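Local coordinates for aminopeptidase-like protein (Chaetomium thermophilum, PDB 5JM6) that probably acts as a zinc-dependent aminopeptidase of the M18 family and assembles into a dodecamer, at residues I113-G118 / I330-L335; I127-G132 / A383-V388; T357-L362 / G376-T381; S430-I435 / G471-D476. One frame throughout, in Å; residues are numbered along the deposited sequence.

Contact 1 (I113-G118 / I330-L335); sequences IAFTVG and IKLVAL
Strands 113-117 and 330-335 run antiparallel, at 172° between their directions, with a closest axis approach of 4.6 Å. Two hydrogen-bonded pairs, A114 with V333 and T116 with K331, supply four backbone bonds. V333 N meets A114 O at 2.8 Å, nearly along the C=O axis and almost straight (173° at the hydrogen), whereas T116 N approaches K331 O in the carbonyl plane. Tight packing is found on the face bearing I113, F115, V117, I330, L332 and A334. At the non-hydrogen-bonded pair, F115 CB and L332 CB are 3.8 Å apart. F115 CG takes the crowded position between backbone N and carbonyl carbon (chi1 62°), so its ring leads away from the partner strand and meets I330 CG2 and L332 CD1 obliquely. I113 puts CG2 3.9 Å from L332 CG and turns CG1 to the methyl of A334. Residues F353, L354, I361 and F365 of helix 353-368 close over this layer. The other face is looser between the strands. T116 OG1 lies 3.7 Å from K331 CB, but the lysine then extends away to salt bridges with D508 and D327 and a hydrogen bond to K322 O. The side chains of A114 and V333 do not touch each other and pack on helix 305-320 instead. A mixed sheet sandwiched between helices, with an antiparallel pair toward one edge, fits the alpha/beta fold of zinc exopeptidases.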
loop_
_atom_site.group_PDB
_atom_site.type_symbol
_atom_site.label_atom_id
_atom_site.label_comp_id
_atom_site.label_asym_id
_atom_site.label_seq_id
_atom_site.Cartn_x
_atom_site.Cartn_y
_atom_site.Cartn_z
ATOM N N ILE A 113 -31.683 -44.942 -13.295
ATOM C CA ILE A 113 -33.062 -44.482 -13.225
ATOM C C ILE A 113 -33.970 -45.669 -12.940
ATOM O O ILE A 113 -34.020 -46.612 -13.725
ATOM C CB ILE A 113 -33.503 -43.803 -14.535
ATOM C CG1 ILE A 113 -32.687 -42.534 -14.784
ATOM C CG2 ILE A 113 -34.993 -43.493 -14.508
ATOM C CD1 ILE A 113 -32.889 -41.949 -16.161
ATOM N N ALA A 114 -34.678 -45.622 -11.817
ATOM C CA ALA A 114 -35.597 -46.692 -11.444
ATOM C C ALA A 114 -37.019 -46.159 -11.346
ATOM O O ALA A 114 -37.235 -45.037 -10.886
ATOM C CB ALA A 114 -35.174 -47.324 -10.130
ATOM N N PHE A 115 -37.989 -46.956 -11.779
ATOM C CA PHE A 115 -39.376 -46.514 -11.755
ATOM C C PHE A 115 -40.372 -47.663 -11.642
ATOM O O PHE A 115 -40.075 -48.800 -12.013
ATOM C CB PHE A 115 -39.690 -45.677 -13.003
ATOM C CG PHE A 115 -39.535 -46.424 -14.300
ATOM C CD1 PHE A 115 -38.290 -46.568 -14.891
ATOM C CD2 PHE A 115 -40.639 -46.970 -14.937
ATOM C CE1 PHE A 115 -38.146 -47.251 -16.086
ATOM C CE2 PHE A 115 -40.502 -47.654 -16.133
ATOM C CZ PHE A 115 -39.254 -47.796 -16.706
ATOM N N THR A 116 -41.549 -47.351 -11.108
ATOM C CA THR A 116 -42.666 -48.286 -11.079
ATOM C C THR A 116 -43.844 -47.701 -11.842
ATOM O O THR A 116 -44.138 -46.510 -11.736
ATOM C CB THR A 116 -43.121 -48.615 -9.645
ATOM O OG1 THR A 116 -43.825 -47.495 -9.095
ATOM C CG2 THR A 116 -41.930 -48.950 -8.768
ATOM N N VAL A 117 -44.515 -48.549 -12.610
ATOM C CA VAL A 117 -45.668 -48.138 -13.396
ATOM C C VAL A 117 -46.946 -48.500 -12.650
ATOM O O VAL A 117 -47.167 -49.666 -12.336
ATOM C CB VAL A 117 -45.666 -48.811 -14.781
ATOM C CG1 VAL A 117 -46.747 -48.216 -15.668
ATOM C CG2 VAL A 117 -44.293 -48.683 -15.431
ATOM N N GLY A 118 -47.777 -47.508 -12.351
ATOM C CA GLY A 118 -49.023 -47.760 -11.648
ATOM C C GLY A 118 -49.935 -48.694 -12.423
ATOM O O GLY A 118 -49.908 -48.712 -13.652
ATOM N N ILE A 330 -46.637 -42.796 -12.861
ATOM C CA ILE A 330 -45.371 -43.505 -12.804
ATOM C C ILE A 330 -44.547 -42.873 -11.693
ATOM O O ILE A 330 -44.464 -41.648 -11.597
ATOM C CB ILE A 330 -44.607 -43.441 -14.148
ATOM C CG1 ILE A 330 -45.301 -44.304 -15.203
ATOM C CG2 ILE A 330 -43.160 -43.882 -13.972
ATOM C CD1 ILE A 330 -44.675 -44.210 -16.581
ATOM N N LYS A 331 -43.967 -43.705 -10.835
ATOM C CA LYS A 331 -43.123 -43.219 -9.753
ATOM C C LYS A 331 -41.669 -43.509 -10.082
ATOM O O LYS A 331 -41.291 -44.662 -10.261
ATOM C CB LYS A 331 -43.519 -43.864 -8.428
ATOM C CG LYS A 331 -44.918 -43.502 -7.980
ATOM C CD LYS A 331 -45.371 -44.382 -6.837
ATOM C CE LYS A 331 -46.844 -44.166 -6.545
ATOM N NZ LYS A 331 -47.245 -44.809 -5.268
ATOM N N LEU A 332 -40.860 -42.458 -10.149
ATOM C CA LEU A 332 -39.526 -42.555 -10.727
ATOM C C LEU A 332 -38.468 -41.859 -9.876
ATOM O O LEU A 332 -38.712 -40.792 -9.314
ATOM C CB LEU A 332 -39.541 -41.962 -12.144
ATOM C CG LEU A 332 -38.311 -42.011 -13.057
ATOM C CD1 LEU A 332 -38.752 -42.021 -14.515
ATOM C CD2 LEU A 332 -37.363 -40.842 -12.801
ATOM N N VAL A 333 -37.292 -42.471 -9.792
ATOM C CA VAL A 333 -36.138 -41.843 -9.160
ATOM C C VAL A 333 -34.958 -41.873 -10.127
ATOM O O VAL A 333 -34.643 -42.915 -10.704
ATOM C CB VAL A 333 -35.745 -42.539 -7.842
ATOM C CG1 VAL A 333 -34.546 -41.844 -7.213
ATOM C CG2 VAL A 333 -36.919 -42.556 -6.874
ATOM N N ALA A 334 -34.321 -40.721 -10.309
ATOM C CA ALA A 334 -33.175 -40.605 -11.202
ATOM C C ALA A 334 -31.943 -40.151 -10.431
ATOM O O ALA A 334 -31.913 -39.045 -9.892
ATOM C CB ALA A 334 -33.481 -39.638 -12.336
ATOM N N LEU A 335 -30.932 -41.010 -10.374
ATOM C CA LEU A 335 -29.684 -40.673 -9.705
ATOM C C LEU A 335 -28.585 -40.467 -10.738
ATOM O O LEU A 335 -28.255 -41.377 -11.499
ATOM C CB LEU A 335 -29.291 -41.763 -8.704
ATOM C CG LEU A 335 -30.340 -42.082 -7.635
ATOM C CD1 LEU A 335 -29.814 -43.100 -6.636
ATOM C CD2 LEU A 335 -30.792 -40.813 -6.930
#

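Contact 2 (I127-G132 / A383-V388); sequences IAMIAG and ARSFLV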
loop_
_atom_site.group_PDB
_atom_site.type_symbol
_atom_site.label_atom_id
_atom_site.label_comp_id
_atom_site.label_asym_id
_atom_site.label_seq_id
_atom_site.Cartn_x
_atom_site.Cartn_y
_atom_site.Cartn_z
ATOM N N ILE A 127 -45.952 -38.202 -14.296
ATOM C CA ILE A 127 -44.862 -38.867 -13.606
ATOM C C ILE A 127 -44.525 -38.111 -12.330
ATOM O O ILE A 127 -44.400 -36.889 -12.339
ATOM C CB ILE A 127 -43.613 -38.959 -14.498
ATOM C CG1 ILE A 127 -43.996 -39.489 -15.880
ATOM C CG2 ILE A 127 -42.552 -39.836 -13.850
ATOM C CD1 ILE A 127 -43.111 -38.993 -16.983
ATOM N N ALA A 128 -44.395 -38.839 -11.229
ATOM C CA ALA A 128 -43.880 -38.255 -10.001
ATOM C C ALA A 128 -42.419 -38.662 -9.882
ATOM O O ALA A 128 -42.110 -39.828 -9.638
ATOM C CB ALA A 128 -44.684 -38.719 -8.796
ATOM N N MET A 129 -41.519 -37.701 -10.066
ATOM C CA MET A 129 -40.103 -38.021 -10.198
ATOM C C MET A 129 -39.205 -37.255 -9.230
ATOM O O MET A 129 -39.451 -36.091 -8.912
ATOM C CB MET A 129 -39.640 -37.778 -11.642
ATOM C CG MET A 129 -40.090 -36.457 -12.252
ATOM S SD MET A 129 -39.515 -36.260 -13.954
ATOM C CE MET A 129 -41.062 -36.032 -14.830
ATOM N N ILE A 130 -38.167 -37.942 -8.764
ATOM C CA ILE A 130 -37.140 -37.354 -7.913
ATOM C C ILE A 130 -35.779 -37.494 -8.582
ATOM O O ILE A 130 -35.429 -38.569 -9.070
ATOM C CB ILE A 130 -37.088 -38.024 -6.526
ATOM C CG1 ILE A 130 -38.477 -38.057 -5.887
ATOM C CG2 ILE A 130 -36.082 -37.315 -5.626
ATOM C CD1 ILE A 130 -38.546 -38.904 -4.634
ATOM N N ALA A 131 -35.017 -36.406 -8.605
ATOM C CA ALA A 131 -33.676 -36.425 -9.171
ATOM C C ALA A 131 -32.641 -36.027 -8.124
ATOM O O ALA A 131 -32.892 -35.158 -7.290
ATOM C CB ALA A 131 -33.595 -35.503 -10.373
ATOM N N GLY A 132 -31.482 -36.675 -8.171
ATOM C CA GLY A 132 -30.386 -36.369 -7.271
ATOM C C GLY A 132 -29.075 -36.772 -7.913
ATOM O O GLY A 132 -29.071 -37.361 -8.994
ATOM N N ALA A 383 -47.120 -32.218 -18.433
ATOM C CA ALA A 383 -48.018 -31.272 -17.770
ATOM C C ALA A 383 -48.695 -31.868 -16.536
ATOM O O ALA A 383 -49.171 -31.135 -15.671
ATOM C CB ALA A 383 -49.071 -30.768 -18.746
ATOM N N ARG A 384 -48.764 -33.192 -16.470
ATOM C CA ARG A 384 -49.338 -33.863 -15.308
ATOM C C ARG A 384 -48.262 -34.316 -14.325
ATOM O O ARG A 384 -48.553 -35.015 -13.354
ATOM C CB ARG A 384 -50.200 -35.048 -15.746
ATOM C CG ARG A 384 -51.342 -34.647 -16.664
ATOM C CD ARG A 384 -52.355 -35.763 -16.844
ATOM N NE ARG A 384 -52.779 -35.874 -18.237
ATOM C CZ ARG A 384 -53.888 -35.338 -18.734
ATOM N NH1 ARG A 384 -54.709 -34.650 -17.950
ATOM N NH2 ARG A 384 -54.181 -35.493 -20.018
ATOM N N SER A 385 -47.016 -33.938 -14.591
ATOM C CA SER A 385 -45.913 -34.413 -13.770
ATOM C C SER A 385 -45.440 -33.387 -12.748
ATOM O O SER A 385 -45.886 -32.238 -12.738
ATOM C CB SER A 385 -44.742 -34.819 -14.668
ATOM O OG SER A 385 -45.101 -35.903 -15.506
ATOM N N PHE A 386 -44.532 -33.827 -11.883
ATOM C CA PHE A 386 -43.854 -32.951 -10.942
ATOM C C PHE A 386 -42.476 -33.530 -10.648
ATOM O O PHE A 386 -42.337 -34.737 -10.445
ATOM C CB PHE A 386 -44.672 -32.797 -9.659
ATOM C CG PHE A 386 -44.183 -31.703 -8.757
ATOM C CD1 PHE A 386 -43.142 -31.928 -7.873
ATOM C CD2 PHE A 386 -44.769 -30.449 -8.787
ATOM C CE1 PHE A 386 -42.691 -30.927 -7.041
ATOM C CE2 PHE A 386 -44.322 -29.442 -7.955
ATOM C CZ PHE A 386 -43.281 -29.682 -7.080
ATOM N N LEU A 387 -41.468 -32.667 -10.588
ATOM C CA LEU A 387 -40.098 -33.110 -10.357
ATOM C C LEU A 387 -39.534 -32.526 -9.075
ATOM O O LEU A 387 -39.378 -31.313 -8.954
ATOM C CB LEU A 387 -39.191 -32.721 -11.526
ATOM C CG LEU A 387 -37.701 -32.921 -11.221
ATOM C CD1 LEU A 387 -37.301 -34.385 -11.363
ATOM C CD2 LEU A 387 -36.807 -32.014 -12.063
ATOM N N VAL A 388 -39.218 -33.390 -8.119
ATOM C CA VAL A 388 -38.503 -32.939 -6.939
ATOM C C VAL A 388 -37.014 -33.157 -7.173
ATOM O O VAL A 388 -36.534 -34.290 -7.197
ATOM C CB VAL A 388 -38.965 -33.675 -5.667
ATOM C CG1 VAL A 388 -38.093 -33.294 -4.485
ATOM C CG2 VAL A 388 -40.426 -33.361 -5.377
#
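S385 holds OG beside its own backbone N and anti to its carbonyl carbon (chi1 -63°), M129 holds CG in the crowded position between backbone N and carbonyl carbon (chi1 46°), and L387 holds CG anti to its N (chi1 169°). The first torsion places S385 OG 2.7 Å from I127 N, where the hydroxyl oxygen accepts the N-H and extends the backbone ladder by one rung; the same OG is bonded to T381 O, so two bonds grip it. Beyond it the ladder is parallel: F386 N to I127 O, M129 N to F386 O at 3.1 Å, V388 N to M129 O at 2.8 Å, and A131 N to V388 O. The first three of these bonds lie nearly along their C=O axes. M129 crosses L387 at about a right angle, with CG 3.6 Å from L387 CD1, SD at the same methyl, and CE bent back to 3.9 Å from S385 CB. A131, two residues beyond M129, sets its CB against L387 CD1 too. An alanine in place of M129 would probably weaken the packing against L387 and S385, since the thioether that bridges them would be gone. On the M129 face, L354 and I358 of helix 353-368 and L332 of strand 330-336 adjoin; on the A128, I130 and V388 face lie Y503, F506 and W510 of helix 495-514, while strand 473-481 flanks F386 and L387.

Contact 3 (T357-L362 / G376-T381); sequences TIERIL and GILGQT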
loop_
_atom_site.group_PDB
_atom_site.type_symbol
_atom_site.label_atom_id
_atom_site.label_comp_id
_atom_site.label_asym_id
_atom_site.label_seq_id
_atom_site.Cartn_x
_atom_site.Cartn_y
_atom_site.Cartn_z
ATOM N N THR A 357 -35.213 -41.585 -21.704
ATOM C CA THR A 357 -35.750 -42.745 -21.006
ATOM C C THR A 357 -37.259 -42.619 -20.847
ATOM O O THR A 357 -37.997 -43.576 -21.081
ATOM C CB THR A 357 -35.100 -42.926 -19.624
ATOM O OG1 THR A 357 -33.729 -43.304 -19.792
ATOM C CG2 THR A 357 -35.823 -44.002 -18.824
ATOM N N ILE A 358 -37.713 -41.432 -20.462
ATOM C CA ILE A 358 -39.138 -41.182 -20.299
ATOM C C ILE A 358 -39.870 -41.336 -21.629
ATOM O O ILE A 358 -40.929 -41.961 -21.690
ATOM C CB ILE A 358 -39.397 -39.783 -19.702
ATOM C CG1 ILE A 358 -38.896 -39.752 -18.256
ATOM C CG2 ILE A 358 -40.872 -39.418 -19.783
ATOM C CD1 ILE A 358 -39.630 -38.804 -17.354
ATOM N N GLU A 359 -39.294 -40.791 -22.697
ATOM C CA GLU A 359 -39.907 -40.904 -24.017
ATOM C C GLU A 359 -40.024 -42.366 -24.435
ATOM O O GLU A 359 -41.057 -42.789 -24.954
ATOM C CB GLU A 359 -39.111 -40.108 -25.054
ATOM C CG GLU A 359 -39.092 -38.610 -24.784
ATOM C CD GLU A 359 -38.383 -37.819 -25.867
ATOM O OE1 GLU A 359 -38.164 -38.369 -26.968
ATOM O OE2 GLU A 359 -38.044 -36.642 -25.618
ATOM N N ARG A 360 -38.970 -43.138 -24.189
ATOM C CA ARG A 360 -38.981 -44.566 -24.484
ATOM C C ARG A 360 -40.096 -45.305 -23.756
ATOM O O ARG A 360 -40.788 -46.136 -24.346
ATOM C CB ARG A 360 -37.648 -45.196 -24.108
ATOM C CG ARG A 360 -36.540 -45.031 -25.108
ATOM C CD ARG A 360 -35.866 -46.373 -25.219
ATOM N NE ARG A 360 -34.415 -46.301 -25.284
ATOM C CZ ARG A 360 -33.642 -47.362 -25.481
ATOM N NH1 ARG A 360 -34.197 -48.557 -25.640
ATOM N NH2 ARG A 360 -32.324 -47.234 -25.523
ATOM N N ILE A 361 -40.252 -45.014 -22.467
ATOM C CA ILE A 361 -41.302 -45.634 -21.669
ATOM C C ILE A 361 -42.666 -45.313 -22.257
ATOM O O ILE A 361 -43.492 -46.202 -22.465
ATOM C CB ILE A 361 -41.264 -45.162 -20.203
ATOM C CG1 ILE A 361 -39.913 -45.482 -19.565
ATOM C CG2 ILE A 361 -42.384 -45.813 -19.409
ATOM C CD1 ILE A 361 -39.684 -44.764 -18.250
ATOM N N LEU A 362 -42.892 -44.035 -22.538
ATOM C CA LEU A 362 -44.175 -43.592 -23.060
ATOM C C LEU A 362 -44.462 -44.189 -24.435
ATOM O O LEU A 362 -45.565 -44.674 -24.683
ATOM C CB LEU A 362 -44.224 -42.067 -23.120
ATOM C CG LEU A 362 -45.506 -41.483 -23.705
ATOM C CD1 LEU A 362 -46.720 -42.002 -22.951
ATOM C CD2 LEU A 362 -45.447 -39.970 -23.656
ATOM N N GLY A 376 -46.961 -33.978 -27.382
ATOM C CA GLY A 376 -48.351 -33.735 -27.068
ATOM C C GLY A 376 -49.132 -34.960 -26.648
ATOM O O GLY A 376 -50.281 -34.823 -26.248
ATOM N N ILE A 377 -48.589 -36.160 -26.836
ATOM C CA ILE A 377 -48.862 -37.210 -25.861
ATOM C C ILE A 377 -47.790 -37.055 -24.785
ATOM O O ILE A 377 -48.069 -37.137 -23.589
ATOM C CB ILE A 377 -48.907 -38.642 -26.458
ATOM C CG1 ILE A 377 -49.407 -39.626 -25.399
ATOM C CG2 ILE A 377 -47.561 -39.101 -26.978
ATOM C CD1 ILE A 377 -50.670 -39.177 -24.696
ATOM N N LEU A 378 -46.562 -36.808 -25.235
ATOM C CA LEU A 378 -45.508 -36.315 -24.371
ATOM C C LEU A 378 -45.735 -34.822 -24.207
ATOM O O LEU A 378 -45.782 -34.079 -25.185
ATOM C CB LEU A 378 -44.120 -36.593 -24.955
ATOM C CG LEU A 378 -42.933 -36.157 -24.091
ATOM C CD1 LEU A 378 -42.695 -37.148 -22.962
ATOM C CD2 LEU A 378 -41.676 -35.975 -24.927
ATOM N N GLY A 379 -45.841 -34.384 -22.965
ATOM C CA GLY A 379 -46.165 -33.009 -22.648
ATOM C C GLY A 379 -47.577 -32.857 -22.128
ATOM O O GLY A 379 -47.826 -31.983 -21.304
ATOM N N GLN A 380 -48.478 -33.751 -22.522
ATOM C CA GLN A 380 -49.659 -33.988 -21.711
ATOM C C GLN A 380 -49.142 -34.721 -20.490
ATOM O O GLN A 380 -49.555 -34.456 -19.362
ATOM C CB GLN A 380 -50.721 -34.811 -22.442
ATOM C CG GLN A 380 -51.425 -34.082 -23.568
ATOM C CD GLN A 380 -52.584 -34.881 -24.135
ATOM O OE1 GLN A 380 -53.523 -35.226 -23.417
ATOM N NE2 GLN A 380 -52.519 -35.188 -25.427
ATOM N N THR A 381 -48.210 -35.637 -20.734
ATOM C CA THR A 381 -47.529 -36.350 -19.666
ATOM C C THR A 381 -46.757 -35.379 -18.781
ATOM O O THR A 381 -46.923 -35.375 -17.563
ATOM C CB THR A 381 -46.561 -37.412 -20.220
ATOM O OG1 THR A 381 -47.278 -38.335 -21.048
ATOM C CG2 THR A 381 -45.899 -38.169 -19.084
#
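L362 CD2 is the focus of the first shell. It reaches T381 OG1 tip to tip at 3.6 Å, lies 3.7 Å from L378 N, and also meets L378 CB and I377 CG2, the latter at 4.0 Å. Beside it, E359 crosses L378 at about a right angle, so that its CG rests 3.7 Å from L378 CD2, while I358 CG2 approaches L378 CD1 more loosely. No hydrogen bond joins the two segments; they meet through van der Waals contacts, mostly of leucine methyls. The second shell shapes the 376-381 turn. T381 OG1 donates to I377 O at 2.9 Å from above the carbonyl plane, and T381 N is bonded to the same oxygen. Q380 NE2 is bonded to G376 O, and G379 has backbone angles (phi 107°, psi -27°) at which a CB would clash with L378 O, which calls for glycine. An alanine in place of T381 would probably loosen this turn, losing the hydroxyl's bond to I377 O and its contact with L362. Further out, F373 and Y121 flank L362, and P375 of a neighbouring subunit packs on E359. The turn returns the chain from helix 353-368 to strand 386-394, completing the beta-alpha-beta crossover that began with strand 330-336.

Contact 4 (S430-I435 / G471-D476); sequences SVSMAI and GVKAAD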
loop_
_atom_site.group_PDB
_atom_site.type_symbol
_atom_site.label_atom_id
_atom_site.label_comp_id
_atom_site.label_asym_id
_atom_site.label_seq_id
_atom_site.Cartn_x
_atom_site.Cartn_y
_atom_site.Cartn_z
ATOM N N SER A 430 -44.284 -20.371 -5.316
ATOM C CA SER A 430 -45.474 -20.421 -4.469
ATOM C C SER A 430 -46.358 -21.621 -4.806
ATOM O O SER A 430 -46.984 -22.202 -3.921
ATOM C CB SER A 430 -46.272 -19.116 -4.575
ATOM O OG SER A 430 -46.861 -18.954 -5.852
ATOM N N VAL A 431 -46.393 -22.008 -6.076
ATOM C CA VAL A 431 -47.159 -23.184 -6.466
ATOM C C VAL A 431 -46.455 -24.466 -6.018
ATOM O O VAL A 431 -47.081 -25.342 -5.422
ATOM C CB VAL A 431 -47.404 -23.224 -7.982
ATOM C CG1 VAL A 431 -48.128 -24.506 -8.362
ATOM C CG2 VAL A 431 -48.204 -22.002 -8.418
ATOM N N SER A 432 -45.156 -24.570 -6.291
ATOM C CA SER A 432 -44.384 -25.734 -5.863
ATOM C C SER A 432 -44.468 -25.928 -4.352
ATOM O O SER A 432 -44.634 -27.049 -3.871
ATOM C CB SER A 432 -42.918 -25.609 -6.287
ATOM O OG SER A 432 -42.802 -25.440 -7.689
ATOM N N MET A 433 -44.366 -24.833 -3.604
ATOM C CA MET A 433 -44.423 -24.915 -2.149
ATOM C C MET A 433 -45.815 -25.318 -1.665
ATOM O O MET A 433 -45.941 -26.072 -0.703
ATOM C CB MET A 433 -43.994 -23.587 -1.513
ATOM C CG MET A 433 -42.481 -23.447 -1.382
ATOM S SD MET A 433 -41.879 -21.953 -0.565
ATOM C CE MET A 433 -42.347 -20.694 -1.748
ATOM N N ALA A 434 -46.853 -24.830 -2.338
ATOM C CA ALA A 434 -48.221 -25.185 -1.972
ATOM C C ALA A 434 -48.439 -26.691 -2.089
ATOM O O ALA A 434 -49.056 -27.308 -1.222
ATOM C CB ALA A 434 -49.220 -24.433 -2.840
ATOM N N ILE A 435 -47.911 -27.276 -3.160
ATOM C CA ILE A 435 -48.037 -28.709 -3.399
ATOM C C ILE A 435 -47.284 -29.532 -2.355
ATOM O O ILE A 435 -47.842 -30.458 -1.767
ATOM C CB ILE A 435 -47.524 -29.085 -4.805
ATOM C CG1 ILE A 435 -48.378 -28.409 -5.878
ATOM C CG2 ILE A 435 -47.525 -30.596 -4.995
ATOM C CD1 ILE A 435 -47.717 -28.352 -7.233
ATOM N N GLY A 471 -39.922 -29.180 -19.173
ATOM C CA GLY A 471 -41.023 -28.283 -18.857
ATOM C C GLY A 471 -41.941 -28.806 -17.765
ATOM O O GLY A 471 -43.146 -28.547 -17.774
ATOM N N VAL A 472 -41.363 -29.539 -16.821
ATOM C CA VAL A 472 -42.120 -30.151 -15.738
ATOM C C VAL A 472 -42.137 -29.231 -14.528
ATOM O O VAL A 472 -41.154 -28.557 -14.227
ATOM C CB VAL A 472 -41.524 -31.527 -15.352
ATOM C CG1 VAL A 472 -42.195 -32.100 -14.111
ATOM C CG2 VAL A 472 -41.649 -32.496 -16.513
ATOM N N LYS A 473 -43.275 -29.190 -13.855
ATOM C CA LYS A 473 -43.419 -28.436 -12.630
ATOM C C LYS A 473 -42.432 -29.012 -11.605
ATOM O O LYS A 473 -42.257 -30.228 -11.531
ATOM C CB LYS A 473 -44.877 -28.518 -12.196
ATOM C CG LYS A 473 -45.464 -27.279 -11.625
ATOM C CD LYS A 473 -44.533 -26.115 -11.707
ATOM C CE LYS A 473 -44.801 -25.189 -10.540
ATOM N NZ LYS A 473 -46.054 -24.423 -10.700
ATOM N N ALA A 474 -41.751 -28.153 -10.852
ATOM C CA ALA A 474 -40.600 -28.615 -10.079
ATOM C C ALA A 474 -40.310 -27.792 -8.827
ATOM O O ALA A 474 -40.752 -26.650 -8.697
ATOM C CB ALA A 474 -39.364 -28.644 -10.975
ATOM N N ALA A 475 -39.550 -28.388 -7.913
ATOM C CA ALA A 475 -39.088 -27.705 -6.711
ATOM C C ALA A 475 -37.709 -28.211 -6.318
ATOM O O ALA A 475 -37.358 -29.357 -6.607
ATOM C CB ALA A 475 -40.066 -27.907 -5.570
ATOM N N ASP A 476 -36.922 -27.357 -5.670
ATOM C CA ASP A 476 -35.678 -27.819 -5.070
ATOM C C ASP A 476 -35.859 -28.093 -3.594
ATOM O O ASP A 476 -36.345 -27.257 -2.832
ATOM C CB ASP A 476 -34.529 -26.834 -5.268
ATOM C CG ASP A 476 -33.849 -27.005 -6.603
ATOM O OD1 ASP A 476 -34.493 -26.775 -7.641
ATOM O OD2 ASP A 476 -32.693 -27.470 -6.614
#
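Strand 473-476 crosses the start of helix 430-443 (segment 430-435) at 79°, with a closest axis approach of 7.9 Å; the contact is carried by V431 and S432 on the helix and by K473 and A475 on the strand, with the backbone O of A474. S432 points at the strand with OG beside its backbone N and anti to its carbonyl carbon (chi1 -57°). This torsion brings OG 2.6 Å from A474 O; D429 OD1, just ahead of the helix, is a second acceptor for the single hydroxyl proton. The serine CB at the same time packs 3.7 Å from A475 CB, so this short residue contributes both a polar and an apolar touch. K473 takes a kinked route, its chain bent at chi2, chi3 and chi4. Instead of running straight out, the lysine bends on its way to the helix, laying CE 3.5 Å from S432 OG. Its end lies alongside CG1 of V431, which is anti to the valine N, and the two side chains cross at about a right angle. D429 OD2 offers NZ a long, weak ion pair, which would probably favour the charged form. S430, pointing away from the strand, bonds through OG to E281 of a neighbouring subunit; R346 of the same subunit is hydrogen-bonded to G471 O, before the strand. Within the chain, the strand pairs through K473 and A475 with L387 of strand 386-394, and I435 extends the helix's packing onto F386 and onto W510 and V513 of helix 495-514.

Overall arrangement
The strands of contacts 1, 2 and 4 are successive neighbours in one mixed sheet, to which contact 4 adds helix 430-443. Contact 1 joins contact 2 through probable hydrogen bonds such as A334 N to I130 O (2.7 Å); contact 2 joins contact 4 likewise, L387 N lying 2.7 Å from K473 O. Contact 3 joins helix 353-368, which covers one face, to the turn before strand 386-394, touching contact 1 where I361 CD1 is 3.4 Å from F115 CZ, and contact 2 where I358 CD1 is 3.5 Å from I127 CD1. The zinc site is nearest contact 2: the side chain of A131 is about 11 Å from a bound zinc ion, and strand 127-133 ends at H133, a zinc ligand.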